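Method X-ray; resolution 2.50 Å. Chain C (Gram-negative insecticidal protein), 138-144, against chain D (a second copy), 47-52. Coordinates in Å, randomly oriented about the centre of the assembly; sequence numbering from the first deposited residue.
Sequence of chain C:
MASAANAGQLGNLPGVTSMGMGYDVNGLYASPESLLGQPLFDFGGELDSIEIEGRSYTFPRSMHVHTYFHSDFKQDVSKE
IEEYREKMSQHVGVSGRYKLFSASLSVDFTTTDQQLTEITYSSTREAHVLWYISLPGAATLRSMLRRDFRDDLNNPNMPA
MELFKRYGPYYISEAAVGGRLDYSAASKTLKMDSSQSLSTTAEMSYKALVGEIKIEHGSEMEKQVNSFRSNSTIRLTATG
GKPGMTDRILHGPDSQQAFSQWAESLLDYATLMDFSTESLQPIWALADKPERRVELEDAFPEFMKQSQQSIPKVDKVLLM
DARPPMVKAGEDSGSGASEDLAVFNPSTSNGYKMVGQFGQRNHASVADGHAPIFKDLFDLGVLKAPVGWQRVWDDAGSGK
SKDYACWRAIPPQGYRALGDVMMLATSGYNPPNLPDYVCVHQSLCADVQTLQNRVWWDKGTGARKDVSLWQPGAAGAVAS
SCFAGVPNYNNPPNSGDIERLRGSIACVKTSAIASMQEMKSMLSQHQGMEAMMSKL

Chain C (138-144) AATLRSM
Chain D 47-52: LDSIEI

A short helical segment of one copy lies against an extended strand of the other, their N-to-C directions broadly opposed and oblique, and the pairing is built on packing and a shared water, with no direct hydrogen bond between the two stretches. In chain C, residues 138 to 141 are helical, with phi from -46° to -77° and psi from -24° to -44°. Arg142(C) keeps similar values (-51/-36), Ser143(C) flattens to -87/6 and Met144(C) opens to -123/19. Arg142(C) N donates to Ala138(C) O at 3.0 Å, a helical i to i-4 bond; Met144(C) N then reaches Leu141(C) O at 2.7 Å, and Ser143(C) N makes a weak bond to Thr140(C) O at 3.4 Å. The latter carbonyl also accepts from the Ser143(C) side chain, OG to O 3.1 Å, which its p rotamer (chi1 73°) allows. Chain D is a strand throughout, phi -100° to -134° and psi 111° to 163°. The register is set by Thr140(C) and Ile50(D), whose CA atoms are 5.4 Å apart.

The apolar contact centres on Ile50(D), pointing toward the helix with chi1 58° (p) and chi2 158° (t). Its CG2 makes the closest approaches: 3.9 Å from Ala139(C) CB, 3.5 Å from Ala139(C) O and 3.4 Å from Thr140(C) OG1. Ala139(C) also points toward the strand, its CB meeting that CG2. Thr140(C), sideways with chi1 -59° (m), sends OG1 to this methyl and CG2 to Asp48(D), where CG2 to OD2 is 3.7 Å, a van der Waals approach. Asp48(D) points toward chain C with chi1 -94°, between wells. Leu141(C) points away and takes no part.

Ser49(D) has its CA-to-CB bond directed away, between two neighbours, Asp48(D) and Ile50(D), that point toward chain C, and offers its backbone instead: its O lies 4.2 Å from Thr140(C) CA and 4.4 Å from Ser143(C) OG.

The polar link runs through water 1. Arg142(C) points toward the strand, with chi1 -156° (t), chi2 132° between wells, chi3 58° (p) and chi4 -155°. Its NH2 donates to the water at 2.8 Å, and Glu51(D) N donates to the same water at 2.8 Å, so one oxygen accepts from both chains. Glu51(D) O sits near the guanidinium plane at its edge, but 4.4 Å from Arg142(C) NH2.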

ATOM      1  N   ALA C 138      -4.967 -10.895  -6.265  1.00  6.53           N
ATOM      2  CA  ALA C 138      -5.810 -11.850  -5.516  1.00  6.62           C
ATOM      3  C   ALA C 138      -5.153 -12.395  -4.293  1.00  6.71           C
ATOM      4  O   ALA C 138      -5.786 -12.491  -3.243  1.00  6.97           O
ATOM      5  CB  ALA C 138      -6.194 -13.020  -6.414  1.00  6.73           C
ATOM      6  N   ALA C 139      -3.886 -12.759  -4.411  1.00  6.89           N
ATOM      7  CA  ALA C 139      -3.196 -13.425  -3.307  1.00  7.07           C
ATOM      8  C   ALA C 139      -2.942 -12.483  -2.142  1.00  7.42           C
ATOM      9  O   ALA C 139      -2.901 -12.942  -1.001  1.00  7.93           O
ATOM     10  CB  ALA C 139      -1.891 -14.057  -3.791  1.00  7.03           C
ATOM     11  N   THR C 140      -2.793 -11.188  -2.392  1.00  7.72           N
ATOM     12  CA  THR C 140      -2.657 -10.213  -1.308  1.00  7.83           C
ATOM     13  C   THR C 140      -4.015  -9.944  -0.680  1.00  8.19           C
ATOM     14  O   THR C 140      -4.146  -9.813   0.543  1.00  7.53           O
ATOM     15  CB  THR C 140      -2.070  -8.906  -1.852  1.00  7.98           C
ATOM     16  OG1 THR C 140      -0.791  -9.137  -2.447  1.00  8.48           O
ATOM     17  CG2 THR C 140      -1.970  -7.825  -0.762  1.00  7.96           C
ATOM     18  N   LEU C 141      -5.034  -9.819  -1.534  1.00  8.83           N
ATOM     19  CA  LEU C 141      -6.395  -9.527  -1.088  1.00  9.56           C
ATOM     20  C   LEU C 141      -7.013 -10.645  -0.259  1.00 10.45           C
ATOM     21  O   LEU C 141      -7.908 -10.389   0.548  1.00  9.76           O
ATOM     22  CB  LEU C 141      -7.327  -9.226  -2.278  1.00  9.38           C
ATOM     23  CG  LEU C 141      -7.091  -7.939  -3.039  1.00  9.07           C
ATOM     24  CD1 LEU C 141      -7.773  -7.958  -4.380  1.00  9.19           C
ATOM     25  CD2 LEU C 141      -7.538  -6.763  -2.229  1.00  8.99           C
ATOM     26  N   ARG C 142      -6.511 -11.860  -0.440  1.00 12.51           N
ATOM     27  CA  ARG C 142      -6.959 -13.012   0.343  1.00 14.59           C
ATOM     28  C   ARG C 142      -6.945 -12.759   1.850  1.00 14.75           C
ATOM     29  O   ARG C 142      -7.831 -13.218   2.551  1.00 15.68           O
ATOM     30  CB  ARG C 142      -6.128 -14.238   0.001  1.00 16.30           C
ATOM     31  CG  ARG C 142      -6.787 -15.566   0.271  1.00 18.85           C
ATOM     32  CD  ARG C 142      -6.641 -16.497  -0.942  1.00 20.55           C
ATOM     33  NE  ARG C 142      -5.237 -16.696  -1.282  1.00 23.55           N
ATOM     34  CZ  ARG C 142      -4.767 -17.033  -2.492  1.00 26.97           C
ATOM     35  NH1 ARG C 142      -5.589 -17.263  -3.535  1.00 28.19           N
ATOM     36  NH2 ARG C 142      -3.451 -17.150  -2.701  1.00 26.83           N
ATOM     37  N   SER C 143      -5.971 -12.005   2.330  1.00 14.22           N
ATOM     38  CA  SER C 143      -5.886 -11.627   3.748  1.00 14.58           C
ATOM     39  C   SER C 143      -6.671 -10.341   4.108  1.00 14.64           C
ATOM     40  O   SER C 143      -6.583  -9.862   5.243  1.00 15.25           O
ATOM     41  CB  SER C 143      -4.410 -11.453   4.172  1.00 14.17           C
ATOM     42  OG  SER C 143      -3.863 -10.266   3.622  1.00 13.65           O
ATOM     43  N   MET C 144      -7.427  -9.788   3.166  1.00 14.14           N
ATOM     44  CA  MET C 144      -8.106  -8.504   3.348  1.00 13.84           C
ATOM     45  C   MET C 144      -9.615  -8.624   3.143  1.00 13.41           C
ATOM     46  O   MET C 144     -10.289  -7.640   2.857  1.00 12.53           O
ATOM     47  CB  MET C 144      -7.550  -7.488   2.340  1.00 13.48           C
ATOM     48  CG  MET C 144      -6.125  -7.095   2.616  1.00 13.68           C
ATOM     49  SD  MET C 144      -5.395  -6.287   1.182  1.00 13.52           S
ATOM     50  CE  MET C 144      -6.311  -4.706   1.050  1.00 13.36           C
TER
ATOM     51  N   LEU D  47       3.576  -4.148   6.383  1.00 19.58           N
ATOM     52  CA  LEU D  47       3.808  -5.202   5.407  1.00 18.38           C
ATOM     53  C   LEU D  47       2.543  -5.982   5.127  1.00 17.30           C
ATOM     54  O   LEU D  47       1.719  -6.205   6.031  1.00 16.14           O
ATOM     55  CB  LEU D  47       4.890  -6.171   5.921  1.00 18.21           C
ATOM     56  CG  LEU D  47       6.250  -5.589   6.265  1.00 18.65           C
ATOM     57  CD1 LEU D  47       7.146  -6.722   6.738  1.00 19.14           C
ATOM     58  CD2 LEU D  47       6.907  -4.918   5.072  1.00 18.29           C
ATOM     59  N   ASP D  48       2.423  -6.416   3.883  1.00 15.85           N
ATOM     60  CA  ASP D  48       1.364  -7.324   3.464  1.00 15.88           C
ATOM     61  C   ASP D  48       2.012  -8.668   3.329  1.00 15.58           C
ATOM     62  O   ASP D  48       3.265  -8.782   3.297  1.00 15.13           O
ATOM     63  CB  ASP D  48       0.773  -6.920   2.107  1.00 16.00           C
ATOM     64  CG  ASP D  48      -0.482  -6.014   2.245  1.00 15.84           C
ATOM     65  OD1 ASP D  48      -1.258  -6.147   3.221  1.00 16.23           O
ATOM     66  OD2 ASP D  48      -0.706  -5.145   1.392  1.00 16.41           O
ATOM     67  N   SER D  49       1.244  -9.741   3.290  1.00 16.30           N
ATOM     68  CA  SER D  49       1.810 -11.005   2.962  1.00 17.84           C
ATOM     69  C   SER D  49       1.055 -11.742   1.929  1.00 18.67           C
ATOM     70  O   SER D  49      -0.083 -11.532   1.755  1.00 18.93           O
ATOM     71  CB  SER D  49       2.177 -11.854   4.206  1.00 18.67           C
ATOM     72  OG  SER D  49       1.113 -12.194   4.973  1.00 19.42           O
ATOM     73  N   ILE D  50       1.738 -12.662   1.247  1.00 20.30           N
ATOM     74  CA  ILE D  50       1.128 -13.663   0.438  1.00 21.89           C
ATOM     75  C   ILE D  50       1.678 -15.062   0.704  1.00 23.23           C
ATOM     76  O   ILE D  50       2.793 -15.213   1.158  1.00 19.50           O
ATOM     77  CB  ILE D  50       1.280 -13.334  -1.043  1.00 22.56           C
ATOM     78  CG1 ILE D  50       2.732 -13.170  -1.506  1.00 22.17           C
ATOM     79  CG2 ILE D  50       0.449 -12.121  -1.423  1.00 23.65           C
ATOM     80  CD1 ILE D  50       2.884 -13.374  -2.991  1.00 22.40           C
ATOM     81  N   GLU D  51       0.838 -16.059   0.462  1.00 25.52           N
ATOM     82  CA  GLU D  51       1.180 -17.460   0.626  1.00 29.42           C
ATOM     83  C   GLU D  51       1.526 -18.088  -0.736  1.00 28.77           C
ATOM     84  O   GLU D  51       0.756 -17.979  -1.686  1.00 25.20           O
ATOM     85  CB  GLU D  51       0.028 -18.205   1.299  1.00 32.66           C
ATOM     86  CG  GLU D  51       0.445 -19.466   2.044  1.00 38.57           C
ATOM     87  CD  GLU D  51      -0.226 -20.734   1.494  1.00 44.75           C
ATOM     88  OE1 GLU D  51      -0.944 -21.407   2.278  1.00 44.49           O
ATOM     89  OE2 GLU D  51      -0.029 -21.087   0.292  1.00 50.67           O
ATOM     90  N   ILE D  52       2.696 -18.694  -0.803  1.00 31.15           N
ATOM     91  CA  ILE D  52       3.153 -19.406  -1.973  1.00 34.06           C
ATOM     92  C   ILE D  52       3.722 -20.733  -1.523  1.00 33.42           C
ATOM     93  O   ILE D  52       4.778 -20.789  -0.871  1.00 29.03           O
ATOM     94  CB  ILE D  52       4.250 -18.607  -2.709  1.00 36.93           C
ATOM     95  CG1 ILE D  52       3.675 -17.294  -3.249  1.00 37.82           C
ATOM     96  CG2 ILE D  52       4.910 -19.409  -3.820  1.00 37.86           C
ATOM     97  CD1 ILE D  52       4.723 -16.375  -3.799  1.00 39.62           C
TER
HETATM   98  O   HOH W   1      -1.717 -16.368  -0.694  1.00 24.07           O